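Local atomic coordinates of 2-dehydropantoate 2-reductase (PDB entry 5X20), a protein that probably catalyses the NADPH-dependent reduction of ketopantoate to pantoate in pantothenate biosynthesis, and is captured here with NAD and an oxalate-derived anilide. Residues G12-L17 with T127-G132. Residues are numbered along the deposited sequence; the frame is centred on the assembly and turned at random.
Sequences GSRFGL and TMWTAG. With NAD (nicotinamide-adenine-dinucleotide), chain G; AOT (2-oxidanylidene-2-phenylazanyl-ethanoic acid), chain H.
Arg14, on the helix 10-21, reaches across to the loop 127-132 and holds it by one backbone oxygen and one indole. With CG anti to the backbone N (chi1 178°), the chain runs extended from CB through CG to Arg14 CD, which lies 4.0 Å from both Trp129 CB and Trp129 CE3. A bend at chi3 (-78°) swings the guanidinium round so that one edge meets Thr130 O. Arg14 NE gives a hydrogen bond to Thr130 O at 2.9 Å, and Arg14 NH2 gives a second to the same oxygen at 3.0 Å. This side-on, two-nitrogen grip puts Thr130 O in the guanidinium plane and fixes the rotation of the group; both bonds are moderately bent. Trp129 CE3 lies over the centre of one guanidinium face, 3.5 Å from Arg14 CZ, and Arg14 NH1 comes equally near Trp129 CE3 and CZ3; the planes are 29° apart. On the five-membered side of the indole, Phe15 CZ approaches Trp129 CD1 at 4.1 Å, the two rings nearly perpendicular but meeting obliquely, so that the pair is neither a stack nor edge-to-face. Next to CD1, Trp129 NE1 is hydrogen-bonded to the backbone O of Leu172. Two residues earlier, Thr127 OG1 closes an ST turn by accepting from Trp129 N, and is also bonded to Ser146 O. One residue beyond the gripped carbonyl, Ala131 offers N and O to the nicotinamide carboxamide of NAD, N to O7N at 2.9 Å and O to N7N at 3.0 Å, while the Thr130 methyl CG2 and the Met128 thioether brush the phenyl ring of the bound anilide. Arg14 thus ties the nicotinamide-binding loop after strand 122-127 to helix 10-21, which takes in the last glycine of a GxGxxG-type pattern, consistent with the first helix of a Rossmann fold.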
ATOM      1  N   GLY A  12     -26.416   3.631 -11.187  1.00 25.08           N
ATOM      2  CA  GLY A  12     -27.633   3.172 -11.782  1.00 24.61           C
ATOM      3  C   GLY A  12     -28.799   4.019 -11.330  1.00 24.22           C
ATOM      4  O   GLY A  12     -29.721   4.247 -12.104  1.00 22.93           O
ATOM      5  N   SER A  13     -28.806   4.380 -10.058  1.00 24.37           N
ATOM      6  CA  SER A  13     -29.864   5.229  -9.506  1.00 24.77           C
ATOM      7  C   SER A  13     -29.810   6.610 -10.155  1.00 27.62           C
ATOM      8  O   SER A  13     -30.820   7.109 -10.603  1.00 27.91           O
ATOM      9  CB  SER A  13     -29.717   5.354  -7.997  1.00 25.40           C
ATOM     10  OG  SER A  13     -30.075   4.140  -7.347  1.00 25.12           O
ATOM     11  N   ARG A  14     -28.610   7.198 -10.303  1.00 29.09           N
ATOM     12  CA  ARG A  14     -28.492   8.431 -11.067  1.00 28.62           C
ATOM     13  C   ARG A  14     -29.095   8.365 -12.453  1.00 30.31           C
ATOM     14  O   ARG A  14     -29.939   9.205 -12.828  1.00 32.54           O
ATOM     15  CB  ARG A  14     -27.044   8.893 -11.239  1.00 26.62           C
ATOM     16  CG  ARG A  14     -26.959  10.156 -12.099  1.00 26.19           C
ATOM     17  CD  ARG A  14     -25.545  10.607 -12.419  1.00 26.24           C
ATOM     18  NE  ARG A  14     -24.856  11.308 -11.343  1.00 26.16           N
ATOM     19  CZ  ARG A  14     -25.109  12.568 -10.954  1.00 27.87           C
ATOM     20  NH1 ARG A  14     -26.028  13.282 -11.564  1.00 28.79           N
ATOM     21  NH2 ARG A  14     -24.390  13.137  -9.987  1.00 27.08           N
ATOM     22  N   PHE A  15     -28.628   7.409 -13.253  1.00 30.08           N
ATOM     23  CA  PHE A  15     -29.100   7.313 -14.635  1.00 28.40           C
ATOM     24  C   PHE A  15     -30.631   7.070 -14.699  1.00 30.32           C
ATOM     25  O   PHE A  15     -31.329   7.698 -15.497  1.00 32.40           O
ATOM     26  CB  PHE A  15     -28.344   6.217 -15.379  1.00 27.69           C
ATOM     27  CG  PHE A  15     -27.020   6.692 -15.957  1.00 25.63           C
ATOM     28  CD1 PHE A  15     -26.020   7.194 -15.125  1.00 24.98           C
ATOM     29  CD2 PHE A  15     -26.774   6.599 -17.311  1.00 23.44           C
ATOM     30  CE1 PHE A  15     -24.794   7.602 -15.655  1.00 24.34           C
ATOM     31  CE2 PHE A  15     -25.584   7.024 -17.853  1.00 23.63           C
ATOM     32  CZ  PHE A  15     -24.591   7.560 -17.030  1.00 23.85           C
ATOM     33  N   GLY A  16     -31.148   6.191 -13.844  1.00 29.57           N
ATOM     34  CA  GLY A  16     -32.559   5.904 -13.775  1.00 32.37           C
ATOM     35  C   GLY A  16     -33.392   7.136 -13.440  1.00 35.60           C
ATOM     36  O   GLY A  16     -34.405   7.397 -14.071  1.00 35.21           O
ATOM     37  N   LEU A  17     -32.943   7.860 -12.430  1.00 35.46           N
ATOM     38  CA  LEU A  17     -33.604   9.070 -12.005  1.00 36.81           C
ATOM     39  C   LEU A  17     -33.656  10.075 -13.161  1.00 37.76           C
ATOM     40  O   LEU A  17     -34.727  10.570 -13.512  1.00 36.18           O
ATOM     41  CB  LEU A  17     -32.798   9.697 -10.870  1.00 35.17           C
ATOM     42  CG  LEU A  17     -33.377   9.764  -9.459  1.00 39.62           C
ATOM     43  CD1 LEU A  17     -32.808  10.984  -8.750  1.00 40.40           C
ATOM     44  CD2 LEU A  17     -34.896   9.817  -9.484  1.00 43.14           C
ATOM     45  N   THR A 127     -17.978   6.653 -18.160  1.00 24.06           N
ATOM     46  CA  THR A 127     -18.643   7.836 -17.761  1.00 24.20           C
ATOM     47  C   THR A 127     -17.795   8.598 -16.759  1.00 24.70           C
ATOM     48  O   THR A 127     -17.025   8.015 -16.009  1.00 25.37           O
ATOM     49  CB  THR A 127     -20.023   7.502 -17.168  1.00 25.09           C
ATOM     50  OG1 THR A 127     -20.705   8.708 -16.843  1.00 25.48           O
ATOM     51  CG2 THR A 127     -19.911   6.635 -15.913  1.00 25.02           C
ATOM     52  N   MET A 128     -17.994   9.902 -16.733  1.00 27.17           N
ATOM     53  CA  MET A 128     -17.363  10.798 -15.766  1.00 29.00           C
ATOM     54  C   MET A 128     -18.380  11.337 -14.776  1.00 26.69           C
ATOM     55  O   MET A 128     -18.053  12.130 -13.968  1.00 27.77           O
ATOM     56  CB  MET A 128     -16.734  11.972 -16.497  1.00 33.42           C
ATOM     57  CG  MET A 128     -15.647  11.638 -17.518  1.00 37.76           C
ATOM     58  SD  MET A 128     -14.188  10.909 -16.775  1.00 43.96           S
ATOM     59  CE  MET A 128     -13.272  12.419 -16.377  1.00 48.91           C
ATOM     60  N   TRP A 129     -19.622  10.870 -14.833  1.00 27.38           N
ATOM     61  CA  TRP A 129     -20.564  11.169 -13.768  1.00 26.78           C
ATOM     62  C   TRP A 129     -20.088  10.492 -12.469  1.00 26.36           C
ATOM     63  O   TRP A 129     -19.297   9.531 -12.512  1.00 26.79           O
ATOM     64  CB  TRP A 129     -21.925  10.628 -14.095  1.00 27.43           C
ATOM     65  CG  TRP A 129     -22.614  11.474 -15.102  1.00 28.93           C
ATOM     66  CD1 TRP A 129     -22.817  11.190 -16.441  1.00 29.35           C
ATOM     67  CD2 TRP A 129     -23.207  12.789 -14.883  1.00 29.93           C
ATOM     68  NE1 TRP A 129     -23.490  12.216 -17.052  1.00 31.42           N
ATOM     69  CE2 TRP A 129     -23.754  13.208 -16.168  1.00 32.15           C
ATOM     70  CE3 TRP A 129     -23.342  13.628 -13.788  1.00 30.35           C
ATOM     71  CZ2 TRP A 129     -24.400  14.419 -16.327  1.00 36.00           C
ATOM     72  CZ3 TRP A 129     -23.992  14.843 -13.958  1.00 32.72           C
ATOM     73  CH2 TRP A 129     -24.510  15.230 -15.198  1.00 32.46           C
ATOM     74  N   THR A 130     -20.558  10.969 -11.312  1.00 25.84           N
ATOM     75  CA  THR A 130     -20.286  10.397 -10.015  1.00 26.84           C
ATOM     76  C   THR A 130     -21.571  10.226  -9.212  1.00 27.07           C
ATOM     77  O   THR A 130     -22.607  10.800  -9.559  1.00 29.15           O
ATOM     78  CB  THR A 130     -19.353  11.306  -9.186  1.00 27.05           C
ATOM     79  OG1 THR A 130     -20.007  12.534  -8.969  1.00 28.27           O
ATOM     80  CG2 THR A 130     -18.046  11.585  -9.902  1.00 26.59           C
ATOM     81  N   ALA A 131     -21.530   9.375  -8.199  1.00 23.82           N
ATOM     82  CA  ALA A 131     -22.695   9.166  -7.391  1.00 23.44           C
ATOM     83  C   ALA A 131     -22.316   8.462  -6.110  1.00 22.85           C
ATOM     84  O   ALA A 131     -21.318   7.779  -6.059  1.00 24.41           O
ATOM     85  CB  ALA A 131     -23.723   8.332  -8.159  1.00 24.38           C
ATOM     86  N   GLY A 132     -23.127   8.601  -5.080  1.00 23.70           N
ATOM     87  CA  GLY A 132     -22.921   7.907  -3.829  1.00 24.27           C
ATOM     88  C   GLY A 132     -24.172   7.222  -3.361  1.00 25.65           C
ATOM     89  O   GLY A 132     -25.280   7.763  -3.432  1.00 28.39           O
TER
HETATM   90  PA  NAD G 401     -22.635   0.545  -6.149  1.00 19.67           P
HETATM   91  O1A NAD G 401     -21.740  -0.301  -5.297  1.00 20.28           O
HETATM   92  O2A NAD G 401     -23.344   1.765  -5.565  1.00 22.35           O
HETATM   93  O5B NAD G 401     -23.797  -0.394  -6.707  1.00 19.42           O
HETATM   94  C5B NAD G 401     -23.503  -1.618  -7.344  1.00 19.44           C
HETATM   95  C4B NAD G 401     -24.499  -2.697  -6.955  1.00 19.98           C
HETATM   96  O4B NAD G 401     -24.133  -3.113  -5.660  1.00 19.89           O
HETATM   97  C3B NAD G 401     -25.951  -2.236  -6.859  1.00 19.95           C
HETATM   98  O3B NAD G 401     -26.775  -3.295  -7.248  1.00 19.86           O
HETATM   99  C2B NAD G 401     -26.130  -1.973  -5.403  1.00 20.35           C
HETATM  100  O2B NAD G 401     -27.461  -2.020  -4.906  1.00 20.25           O
HETATM  101  C1B NAD G 401     -25.274  -3.093  -4.862  1.00 21.11           C
HETATM  102  N9A NAD G 401     -24.889  -2.764  -3.497  1.00 22.62           N
HETATM  103  C8A NAD G 401     -24.383  -1.614  -3.075  1.00 23.25           C
HETATM  104  N7A NAD G 401     -24.187  -1.656  -1.754  1.00 23.97           N
HETATM  105  C5A NAD G 401     -24.596  -2.849  -1.329  1.00 25.92           C
HETATM  106  C6A NAD G 401     -24.674  -3.528  -0.034  1.00 27.42           C
HETATM  107  N6A NAD G 401     -24.252  -2.930   1.109  1.00 28.33           N
HETATM  108  N1A NAD G 401     -25.195  -4.756  -0.051  1.00 27.76           N
HETATM  109  C2A NAD G 401     -25.598  -5.378  -1.168  1.00 28.52           C
HETATM  110  N3A NAD G 401     -25.592  -4.831  -2.390  1.00 27.18           N
HETATM  111  C4A NAD G 401     -25.088  -3.578  -2.503  1.00 25.69           C
HETATM  112  O3  NAD G 401     -21.697   0.894  -7.386  1.00 18.61           O
HETATM  113  PN  NAD G 401     -21.706   2.210  -8.304  1.00 19.22           P
HETATM  114  O1N NAD G 401     -20.904   3.249  -7.510  1.00 19.17           O
HETATM  115  O2N NAD G 401     -23.045   2.579  -8.878  1.00 19.10           O
HETATM  116  O5D NAD G 401     -20.692   1.729  -9.444  1.00 17.74           O
HETATM  117  C5D NAD G 401     -21.191   1.048 -10.589  1.00 19.11           C
HETATM  118  C4D NAD G 401     -20.186   1.091 -11.744  1.00 18.81           C
HETATM  119  O4D NAD G 401     -19.989   2.466 -12.131  1.00 20.01           O
HETATM  120  C3D NAD G 401     -18.853   0.581 -11.231  1.00 19.27           C
HETATM  121  O3D NAD G 401     -18.162  -0.177 -12.204  1.00 18.53           O
HETATM  122  C2D NAD G 401     -18.092   1.854 -10.871  1.00 19.79           C
HETATM  123  O2D NAD G 401     -16.668   1.701 -10.889  1.00 19.49           O
HETATM  124  C1D NAD G 401     -18.610   2.797 -11.941  1.00 20.50           C
HETATM  125  N1N NAD G 401     -18.486   4.220 -11.659  1.00 21.19           N
HETATM  126  C2N NAD G 401     -18.888   4.686 -10.454  1.00 20.79           C
HETATM  127  C3N NAD G 401     -18.747   6.054 -10.165  1.00 21.92           C
HETATM  128  C7N NAD G 401     -19.228   6.672  -8.871  1.00 23.28           C
HETATM  129  O7N NAD G 401     -19.075   7.874  -8.704  1.00 25.27           O
HETATM  130  N7N NAD G 401     -19.953   5.981  -7.985  1.00 22.49           N
HETATM  131  C4N NAD G 401     -18.246   6.896 -11.178  1.00 21.15           C
HETATM  132  C5N NAD G 401     -17.898   6.363 -12.452  1.00 20.18           C
HETATM  133  C6N NAD G 401     -18.048   5.032 -12.697  1.00 19.38           C
HETATM  134  C1  AOT H 402     -14.073   9.297 -11.224  1.00 45.71           C
HETATM  135  N1  AOT H 402     -14.191   8.311 -10.369  1.00 41.00           N
HETATM  136  O1  AOT H 402     -14.613   6.718 -11.847  1.00 28.15           O
HETATM  137  C2  AOT H 402     -12.816   9.800 -11.471  1.00 44.62           C
HETATM  138  O2  AOT H 402     -14.266   6.677  -8.508  1.00 38.85           O
HETATM  139  O3  AOT H 402     -14.721   5.027  -9.641  1.00 41.37           O
HETATM  140  C8  AOT H 402     -14.509   6.216  -9.571  1.00 34.60           C
HETATM  141  C7  AOT H 402     -14.471   7.099 -10.725  1.00 31.67           C
HETATM  142  C4  AOT H 402     -12.671  10.850 -12.347  1.00 48.11           C
HETATM  143  C6  AOT H 402     -13.759  11.419 -12.973  1.00 44.08           C
HETATM  144  C5  AOT H 402     -14.993  10.901 -12.726  1.00 47.36           C
HETATM  145  C3  AOT H 402     -15.163   9.852 -11.859  1.00 45.98           C